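Inosine-uridine preferring nucleoside hydrolase (Gardnerella vaginalis 315-A, PDB 6BA1) is a nucleoside hydrolase-family protein of mixed alpha/beta fold that carries a bound calcium ion. Local coordinates at residues 267-272 and 281-286. Numbering follows the deposited sequence.
Sequences NMQVDV and IGDVTR
Arg-286 reaches back across the hairpin to the backbone of Met-268: its NH2 donates to Met-268 O at 2.7 Å, meeting the carbonyl near the edge of the guanidinium. The other terminal nitrogen, NH1, forms a salt bridge with Asp-283 OD1, 2.8 Å away and three residues earlier in the same segment. A long, branched donor suits this place, because one planar group can serve a carbonyl and a carboxylate at once; the bend at chi3 (-54°) turns NE back. Asp-283 is anchored in turn: its N donates to Asn-267 O at 3.1 Å, while OD2 is met by Thr-285 OG1 from above the carboxylate plane.

Beside these bonds, toward the hairpin's turn, comes a short antiparallel pair of strands. Gln-269 and Ile-281 are its hydrogen-bonded pair, with Gln-269 N to Ile-281 O at 2.9 Å and the return bond from Ile-281 N to Gln-269 O. Met-268 and Gly-282 form the adjoining non-hydrogen-bonded pair, their CA atoms 4.2 Å apart.

Asn-267 crosses Arg-286 at about a right angle, CB against CB. Its amide, donor and acceptor in one, bonds weakly to Arg-286 O and more strongly to Val-291 O and Thr-293 N. Gln-269 and Ile-281 lie side by side, CG to CG2 at 3.9 Å. CG2 also touches Asp-271, whose OD1 takes a weak bond from Gln-269 NE2 and whose OD2 is held by Arg-279 and Thr-276. Ile-162 of the second subunit packs on the apolar Ile-281. Met-268, flexible and bent at chi2 and chi3, brings CE to 3.4 Å from Ile-281 N, its sulfur beside the bare backbone of Gly-282, and packs on Phe-185.

Arg-186 NH2 weakly contacts both Gln-269 and Asp-283. Through Met-268 O, Arg-286 thus ties the loop after the second strand to the first, adding a side-chain bond to the hairpin's few backbone ones.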
loop_
_atom_site.group_PDB
_atom_site.type_symbol
_atom_site.label_atom_id
_atom_site.label_comp_id
_atom_site.label_asym_id
_atom_site.label_seq_id
_atom_site.Cartn_x
_atom_site.Cartn_y
_atom_site.Cartn_z
ATOM N N ASN A 267 0.399 -10.975 -1.779
ATOM C CA ASN A 267 0.159 -11.359 -3.166
ATOM C C ASN A 267 -0.180 -10.103 -3.973
ATOM O O ASN A 267 -1.124 -9.390 -3.641
ATOM C CB ASN A 267 -0.965 -12.397 -3.263
ATOM C CG ASN A 267 -0.549 -13.761 -2.742
ATOM O OD1 ASN A 267 0.226 -14.470 -3.378
ATOM N ND2 ASN A 267 -1.072 -14.146 -1.589
ATOM N N MET A 268 0.597 -9.853 -5.027
ATOM C CA MET A 268 0.584 -8.588 -5.766
ATOM C C MET A 268 0.134 -8.732 -7.215
ATOM O O MET A 268 0.017 -9.833 -7.748
ATOM C CB MET A 268 1.984 -7.986 -5.769
ATOM C CG MET A 268 2.460 -7.461 -4.429
ATOM S SD MET A 268 1.800 -5.850 -4.030
ATOM C CE MET A 268 2.423 -4.851 -5.373
ATOM N N GLN A 269 -0.115 -7.580 -7.828
ATOM C CA GLN A 269 -0.415 -7.461 -9.250
ATOM C C GLN A 269 0.068 -6.101 -9.725
ATOM O O GLN A 269 0.533 -5.284 -8.925
ATOM C CB GLN A 269 -1.923 -7.593 -9.509
ATOM C CG GLN A 269 -2.801 -6.574 -8.769
ATOM C CD GLN A 269 -4.225 -6.507 -9.283
ATOM O OE1 GLN A 269 -5.050 -7.362 -8.978
ATOM N NE2 GLN A 269 -4.529 -5.476 -10.051
ATOM N N VAL A 270 -0.041 -5.864 -11.023
ATOM C CA VAL A 270 0.144 -4.537 -11.584
ATOM C C VAL A 270 -1.090 -4.223 -12.399
ATOM O O VAL A 270 -1.603 -5.077 -13.123
ATOM C CB VAL A 270 1.414 -4.429 -12.453
ATOM C CG1 VAL A 270 1.518 -3.055 -13.110
ATOM C CG2 VAL A 270 2.649 -4.718 -11.611
ATOM N N ASP A 271 -1.571 -2.996 -12.257
ATOM C CA ASP A 271 -2.785 -2.567 -12.930
ATOM C C ASP A 271 -2.481 -2.364 -14.405
ATOM O O ASP A 271 -1.506 -1.700 -14.760
ATOM C CB ASP A 271 -3.354 -1.289 -12.298
ATOM C CG ASP A 271 -4.066 -1.533 -10.964
ATOM O OD1 ASP A 271 -4.144 -2.681 -10.491
ATOM O OD2 ASP A 271 -4.559 -0.547 -10.386
ATOM N N VAL A 272 -3.310 -2.973 -15.242
ATOM C CA VAL A 272 -3.155 -2.941 -16.690
ATOM C C VAL A 272 -4.281 -2.142 -17.368
ATOM O O VAL A 272 -3.998 -1.338 -18.256
ATOM C CB VAL A 272 -3.091 -4.387 -17.239
ATOM C CG1 VAL A 272 -3.080 -4.411 -18.765
ATOM C CG2 VAL A 272 -1.872 -5.103 -16.672
ATOM N N ILE A 281 0.083 -2.891 -6.821
ATOM C CA ILE A 281 -0.966 -2.975 -5.812
ATOM C C ILE A 281 -1.316 -4.432 -5.511
ATOM O O ILE A 281 -1.143 -5.294 -6.364
ATOM C CB ILE A 281 -2.216 -2.190 -6.286
ATOM C CG1 ILE A 281 -3.180 -1.911 -5.127
ATOM C CG2 ILE A 281 -2.936 -2.898 -7.432
ATOM C CD1 ILE A 281 -2.632 -0.932 -4.107
ATOM N N GLY A 282 -1.784 -4.702 -4.294
ATOM C CA GLY A 282 -2.190 -6.046 -3.911
ATOM C C GLY A 282 -3.402 -6.550 -4.676
ATOM O O GLY A 282 -4.331 -5.793 -4.949
ATOM N N ASP A 283 -3.380 -7.831 -5.028
ATOM C CA ASP A 283 -4.520 -8.471 -5.666
ATOM C C ASP A 283 -5.459 -8.910 -4.564
ATOM O O ASP A 283 -5.052 -9.639 -3.650
ATOM C CB ASP A 283 -4.090 -9.678 -6.513
ATOM C CG ASP A 283 -5.232 -10.257 -7.347
ATOM O OD1 ASP A 283 -5.103 -11.412 -7.801
ATOM O OD2 ASP A 283 -6.259 -9.574 -7.554
ATOM N N VAL A 284 -6.711 -8.469 -4.662
ATOM C CA VAL A 284 -7.726 -8.766 -3.645
ATOM C C VAL A 284 -8.036 -10.252 -3.675
ATOM O O VAL A 284 -8.145 -10.883 -2.625
ATOM C CB VAL A 284 -9.048 -7.992 -3.855
ATOM C CG1 VAL A 284 -9.955 -8.142 -2.637
ATOM C CG2 VAL A 284 -8.788 -6.521 -4.113
ATOM N N THR A 285 -8.168 -10.788 -4.886
ATOM C CA THR A 285 -8.409 -12.210 -5.132
ATOM C C THR A 285 -7.541 -13.120 -4.274
ATOM O O THR A 285 -8.027 -14.114 -3.735
ATOM C CB THR A 285 -8.141 -12.578 -6.602
ATOM O OG1 THR A 285 -8.503 -11.479 -7.439
ATOM C CG2 THR A 285 -8.930 -13.821 -7.014
ATOM N N ARG A 286 -6.261 -12.765 -4.155
ATOM C CA ARG A 286 -5.301 -13.557 -3.389
ATOM C C ARG A 286 -4.950 -12.911 -2.034
ATOM O O ARG A 286 -3.852 -13.113 -1.511
ATOM C CB ARG A 286 -4.038 -13.804 -4.233
ATOM C CG ARG A 286 -4.320 -14.220 -5.685
ATOM C CD ARG A 286 -3.135 -14.888 -6.371
ATOM N NE ARG A 286 -1.894 -14.090 -6.328
ATOM C CZ ARG A 286 -1.629 -13.020 -7.090
ATOM N NH1 ARG A 286 -2.513 -12.549 -7.986
ATOM N NH2 ARG A 286 -0.466 -12.400 -6.950
#